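PDB 4EFI: 3-oxoacyl-(Acyl-carrier protein) synthase, which probably catalyses the condensation of an acyl group with malonyl-acyl carrier protein, lengthening a fatty acyl chain by two carbons. Local coordinates for residues Leu126-Tyr131 with Asn300-Ser305; Phe267-Ala272 with Phe328-Gly333. All coordinates share one frame; numbering follows the deposited sequence.

Contact 1 (Leu126-Tyr131 with Asn300-Ser305)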
loop_
_atom_site.group_PDB
_atom_site.type_symbol
_atom_site.label_atom_id
_atom_site.label_comp_id
_atom_site.label_asym_id
_atom_site.label_seq_id
_atom_site.Cartn_x
_atom_site.Cartn_y
_atom_site.Cartn_z
ATOM N N LEU A 126 8.346 3.178 3.741
ATOM C CA LEU A 126 7.559 2.068 4.263
ATOM C C LEU A 126 7.056 1.263 3.096
ATOM O O LEU A 126 6.883 1.782 1.983
ATOM C CB LEU A 126 6.360 2.579 5.054
ATOM C CG LEU A 126 6.674 3.193 6.405
ATOM C CD1 LEU A 126 5.443 3.948 6.900
ATOM C CD2 LEU A 126 7.120 2.131 7.407
ATOM N N GLY A 127 6.802 -0.017 3.346
ATOM C CA GLY A 127 6.311 -0.913 2.313
ATOM C C GLY A 127 4.859 -1.270 2.547
ATOM O O GLY A 127 3.999 -0.397 2.538
ATOM N N CYS A 128 4.590 -2.545 2.764
ATOM C CA CYS A 128 3.210 -3.001 2.754
ATOM C C CYS A 128 2.331 -2.421 3.876
ATOM O O CYS A 128 1.116 -2.557 3.797
ATOM C CB CYS A 128 3.165 -4.530 2.664
ATOM S SG CYS A 128 3.994 -5.159 1.176
ATOM N N SER A 129 2.940 -2.036 4.996
ATOM C CA SER A 129 2.234 -1.524 6.168
ATOM C C SER A 129 2.005 -0.019 6.082
ATOM O O SER A 129 1.502 0.599 7.015
ATOM C CB SER A 129 3.021 -1.843 7.438
ATOM O OG SER A 129 4.137 -0.981 7.564
ATOM N N GLY A 130 2.391 0.564 4.957
ATOM C CA GLY A 130 2.502 2.014 4.854
ATOM C C GLY A 130 1.215 2.799 4.721
ATOM O O GLY A 130 1.185 3.950 5.140
ATOM N N TYR A 131 0.161 2.232 4.138
ATOM C CA TYR A 131 -1.008 3.069 3.862
ATOM C C TYR A 131 -1.712 3.515 5.152
ATOM O O TYR A 131 -1.995 4.703 5.304
ATOM C CB TYR A 131 -1.967 2.429 2.868
ATOM C CG TYR A 131 -3.032 3.392 2.386
ATOM C CD1 TYR A 131 -2.711 4.471 1.568
ATOM C CD2 TYR A 131 -4.370 3.205 2.713
ATOM C CE1 TYR A 131 -3.671 5.336 1.127
ATOM C CE2 TYR A 131 -5.336 4.046 2.265
ATOM C CZ TYR A 131 -4.987 5.121 1.461
ATOM O OH TYR A 131 -5.996 5.948 1.008
ATOM N N ASN A 300 0.509 -8.120 -6.494
ATOM C CA ASN A 300 0.814 -7.458 -5.230
ATOM C C ASN A 300 1.519 -6.150 -5.569
ATOM O O ASN A 300 2.597 -6.176 -6.153
ATOM C CB ASN A 300 1.715 -8.410 -4.437
ATOM C CG ASN A 300 2.273 -7.837 -3.163
ATOM O OD1 ASN A 300 2.420 -6.625 -2.989
ATOM N ND2 ASN A 300 2.644 -8.742 -2.257
ATOM N N THR A 301 0.908 -5.014 -5.222
ATOM C CA THR A 301 1.454 -3.695 -5.563
ATOM C C THR A 301 2.027 -2.993 -4.349
ATOM O O THR A 301 2.122 -1.768 -4.304
ATOM C CB THR A 301 0.410 -2.795 -6.243
ATOM O OG1 THR A 301 -0.739 -2.635 -5.396
ATOM C CG2 THR A 301 0.003 -3.387 -7.600
ATOM N N SER A 302 2.471 -3.785 -3.382
ATOM C CA SER A 302 3.239 -3.236 -2.254
ATOM C C SER A 302 2.464 -2.108 -1.589
ATOM O O SER A 302 1.323 -2.295 -1.182
ATOM C CB SER A 302 4.578 -2.711 -2.773
ATOM O OG SER A 302 5.405 -2.267 -1.693
ATOM N N CYS A 303 3.074 -1.003 -1.195
ATOM C CA CYS A 303 2.348 0.013 -0.429
ATOM C C CYS A 303 1.094 0.563 -1.118
ATOM O O CYS A 303 0.222 1.096 -0.446
ATOM C CB CYS A 303 3.252 1.193 -0.045
ATOM S SG CYS A 303 4.003 2.029 -1.437
ATOM N N ALA A 304 1.017 0.446 -2.441
ATOM C CA ALA A 304 -0.170 0.906 -3.168
ATOM C C ALA A 304 -1.373 -0.017 -3.039
ATOM O O ALA A 304 -2.467 0.340 -3.497
ATOM C CB ALA A 304 0.147 1.092 -4.625
ATOM N N SER A 305 -1.198 -1.191 -2.444
ATOM C CA SER A 305 -2.203 -2.226 -2.598
ATOM C C SER A 305 -3.556 -1.837 -1.987
ATOM O O SER A 305 -4.592 -2.112 -2.582
ATOM C CB SER A 305 -1.692 -3.547 -2.036
ATOM O OG SER A 305 -1.600 -3.467 -0.628
#
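Cys128 and Cys303 bring their backbones to within 4.5 Å (CA to CA), where the type I turn from Gly127 to Gly130, which leads into helix 130-143, faces the short 3-10 segment that precedes helix 305-313. In the thiolase fold the reactive cysteine sits at the N-terminal end of a buried helix, and by family resemblance Cys128 and Asn300 probably take the cysteine and asparagine places of a Cys-His-Asn site. No hydrogen bond joins the two segments, so the fit rests on packing. The carbonyl of Gly127 does double duty: its O accepts from Gly130 N (3.1 Å), closing the turn, and it also faces CB of Cys303, a residue modelled in two conformers, which leaves the closeness of that approach doubtful. The Cys303 side chain packs against Val154 and Asp156 of strand 149-156. Cys128, also modelled twice, has SG beside its backbone N in the conformer described here, 4.0 Å from Ser302 CA. Farther along, Tyr131 CB lies alongside Cys303 O, while the phenol OH is hydrogen-bonded to Thr180. Ser302 has a positive phi of 54°, unusual outside glycine, and its OG is held by Asp156 and by an unidentified ligand. An Asx turn secures this backbone: Ser302 N donates to Asn300 OD1 over 2.9 Å, almost in line with the side-chain C=O.

Contact 2 (Phe267-Ala272 with Phe328-Gly333); sequences FLFHQA and FGFGVG
Phe328 and Phe269 are paired in a parallel beta bridge, both side chains leaving the backbone on the same face of the sheet. Two backbone bonds bracket Phe269: Phe328 N donates to Leu268 O (2.8 Å), and His270 N donates to Phe328 O (2.9 Å). The Phe328 side chain shows how neighbouring strands share an aromatic layer. Its CB rests 3.8 Å from Phe269 CD2, and CG follows close to Phe269 CE2. CD2 then passes over one face of the Phe269 ring, near the rim, 3.8 Å from Phe269 CZ. The planes meet obliquely, at 33°. Farther out, CE2 reaches the edge of the Phe267 ring at CD1, the two side chains running side by side.

The strands concerned, 266-269 and 323-331, are neighbours in one of the two mixed sheets of the thiolase fold, 266-269 being an outermost strand within this chain; helix 235-257 lies against this aromatic face through Val246 and Val250. Beyond the bridge the segment 267-272 leaves the sheet, and Phe330 takes over. With chi1 at 41°, CG lies between backbone N and carbonyl carbon, and the ring turns toward His270. His270 CB sits over one Phe330 face, 4.0 Å from CE1, and the imidazole presents its edge to that ring in a T-shaped pair with planes at 74°. His270 CD2 approaches Phe330 O at 3.5 Å, while Phe330 CE2 meets Ala272 CB at 3.9 Å.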
loop_
_atom_site.group_PDB
_atom_site.type_symbol
_atom_site.label_atom_id
_atom_site.label_comp_id
_atom_site.label_asym_id
_atom_site.label_seq_id
_atom_site.Cartn_x
_atom_site.Cartn_y
_atom_site.Cartn_z
ATOM N N PHE A 267 -13.272 -5.116 4.705
ATOM C CA PHE A 267 -11.986 -5.268 5.367
ATOM C C PHE A 267 -10.939 -5.329 4.262
ATOM O O PHE A 267 -10.892 -6.295 3.499
ATOM C CB PHE A 267 -11.963 -6.560 6.186
ATOM C CG PHE A 267 -13.065 -6.629 7.232
ATOM C CD1 PHE A 267 -12.954 -5.958 8.443
ATOM C CD2 PHE A 267 -14.219 -7.340 6.982
ATOM C CE1 PHE A 267 -13.985 -6.027 9.386
ATOM C CE2 PHE A 267 -15.227 -7.398 7.909
ATOM C CZ PHE A 267 -15.116 -6.740 9.102
ATOM N N LEU A 268 -10.123 -4.284 4.178
ATOM C CA LEU A 268 -9.172 -4.090 3.086
ATOM C C LEU A 268 -7.790 -4.487 3.548
ATOM O O LEU A 268 -7.197 -3.780 4.371
ATOM C CB LEU A 268 -9.193 -2.624 2.688
ATOM C CG LEU A 268 -10.569 -2.099 2.294
ATOM C CD1 LEU A 268 -10.568 -0.593 2.255
ATOM C CD2 LEU A 268 -10.958 -2.665 0.938
ATOM N N PHE A 269 -7.289 -5.608 3.047
ATOM C CA PHE A 269 -5.970 -6.100 3.400
ATOM C C PHE A 269 -4.976 -5.804 2.312
ATOM O O PHE A 269 -5.289 -5.868 1.122
ATOM C CB PHE A 269 -5.991 -7.617 3.585
ATOM C CG PHE A 269 -6.662 -8.073 4.852
ATOM C CD1 PHE A 269 -8.037 -8.165 4.920
ATOM C CD2 PHE A 269 -5.921 -8.384 5.979
ATOM C CE1 PHE A 269 -8.677 -8.575 6.097
ATOM C CE2 PHE A 269 -6.548 -8.796 7.148
ATOM C CZ PHE A 269 -7.932 -8.891 7.199
ATOM N N HIS A 270 -3.737 -5.566 2.709
ATOM C CA HIS A 270 -2.646 -5.588 1.767
ATOM C C HIS A 270 -2.724 -6.880 0.993
ATOM O O HIS A 270 -2.906 -7.961 1.583
ATOM C CB HIS A 270 -1.319 -5.488 2.497
ATOM C CG HIS A 270 -0.144 -5.898 1.659
ATOM N ND1 HIS A 270 0.125 -5.332 0.472
ATOM C CD2 HIS A 270 0.830 -6.866 1.863
ATOM C CE1 HIS A 270 1.219 -5.900 -0.053
ATOM N NE2 HIS A 270 1.649 -6.838 0.799
ATOM N N GLN A 271 -2.598 -6.794 -0.328
ATOM C CA GLN A 271 -2.822 -7.928 -1.215
ATOM C C GLN A 271 -1.554 -8.769 -1.345
ATOM O O GLN A 271 -0.900 -8.790 -2.384
ATOM C CB GLN A 271 -3.313 -7.432 -2.572
ATOM C CG GLN A 271 -4.620 -6.628 -2.465
ATOM C CD GLN A 271 -5.826 -7.523 -2.300
ATOM O OE1 GLN A 271 -6.245 -8.197 -3.243
ATOM N NE2 GLN A 271 -6.404 -7.525 -1.095
ATOM N N ALA A 272 -1.188 -9.446 -0.266
ATOM C CA ALA A 272 0.097 -10.123 -0.196
ATOM C C ALA A 272 0.175 -11.291 -1.174
ATOM O O ALA A 272 1.152 -11.430 -1.919
ATOM C CB ALA A 272 0.358 -10.608 1.231
ATOM N N PHE A 328 -5.802 -3.085 6.753
ATOM C CA PHE A 328 -4.749 -3.831 7.448
ATOM C C PHE A 328 -3.575 -4.041 6.526
ATOM O O PHE A 328 -3.695 -4.736 5.528
ATOM C CB PHE A 328 -5.302 -5.179 7.934
ATOM C CG PHE A 328 -6.537 -5.037 8.762
ATOM C CD1 PHE A 328 -6.450 -4.656 10.093
ATOM C CD2 PHE A 328 -7.786 -5.179 8.191
ATOM C CE1 PHE A 328 -7.587 -4.463 10.852
ATOM C CE2 PHE A 328 -8.935 -4.984 8.948
ATOM C CZ PHE A 328 -8.826 -4.639 10.282
ATOM N N GLY A 329 -2.451 -3.426 6.877
ATOM C CA GLY A 329 -1.226 -3.548 6.113
ATOM C C GLY A 329 -0.165 -4.226 6.953
ATOM O O GLY A 329 -0.101 -4.031 8.163
ATOM N N PHE A 330 0.644 -5.055 6.310
ATOM C CA PHE A 330 1.686 -5.800 6.998
ATOM C C PHE A 330 2.798 -6.128 6.014
ATOM O O PHE A 330 2.557 -6.236 4.816
ATOM C CB PHE A 330 1.088 -7.092 7.551
ATOM C CG PHE A 330 0.138 -7.755 6.600
ATOM C CD1 PHE A 330 -1.170 -7.319 6.493
ATOM C CD2 PHE A 330 0.562 -8.793 5.791
ATOM C CE1 PHE A 330 -2.042 -7.917 5.608
ATOM C CE2 PHE A 330 -0.307 -9.395 4.904
ATOM C CZ PHE A 330 -1.611 -8.955 4.813
ATOM N N GLY A 331 4.009 -6.320 6.519
ATOM C CA GLY A 331 5.129 -6.677 5.670
ATOM C C GLY A 331 6.449 -6.133 6.178
ATOM O O GLY A 331 6.819 -6.366 7.322
ATOM N N VAL A 332 7.159 -5.653 5.171
ATOM C CA VAL A 332 8.544 -5.210 5.316
ATOM C C VAL A 332 8.777 -4.481 6.640
ATOM O O VAL A 332 8.038 -3.569 6.979
ATOM C CB VAL A 332 8.951 -4.263 4.153
ATOM C CG1 VAL A 332 10.364 -3.766 4.334
ATOM C CG2 VAL A 332 8.870 -4.947 2.827
ATOM N N GLY A 333 9.821 -4.867 7.365
ATOM C CA GLY A 333 10.229 -4.144 8.556
ATOM C C GLY A 333 10.853 -5.039 9.611
ATOM O O GLY A 333 12.027 -4.893 9.923
#

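Contacts 1 and 2 lie with their centres about 7 Å apart, and their segments alternate along the chain. Contact 1 supplies Cys128 and Asn300 of the probable Cys-His-Asn site, contact 2 His270. His270, just beyond the end of strand 266-269 and hydrogen-bonded through its N in contact 2, is tied to contact 1 by a probable hydrogen bond between His270 ND1 and Ser305 OG (2.8 Å). Asn300 ND2 is likewise probably bonded to Ala272 O (3.1 Å), a second partner for the amide whose OD1 serves the Asx turn. Cys128 SG faces the other imidazole nitrogen, His270 NE2; since Cys128 was modelled in two conformers, their 2.9 Å separation is of doubtful weight. An unidentified molecule, probably from the crystallisation liquor, is hydrogen-bonded to Ser302 OG.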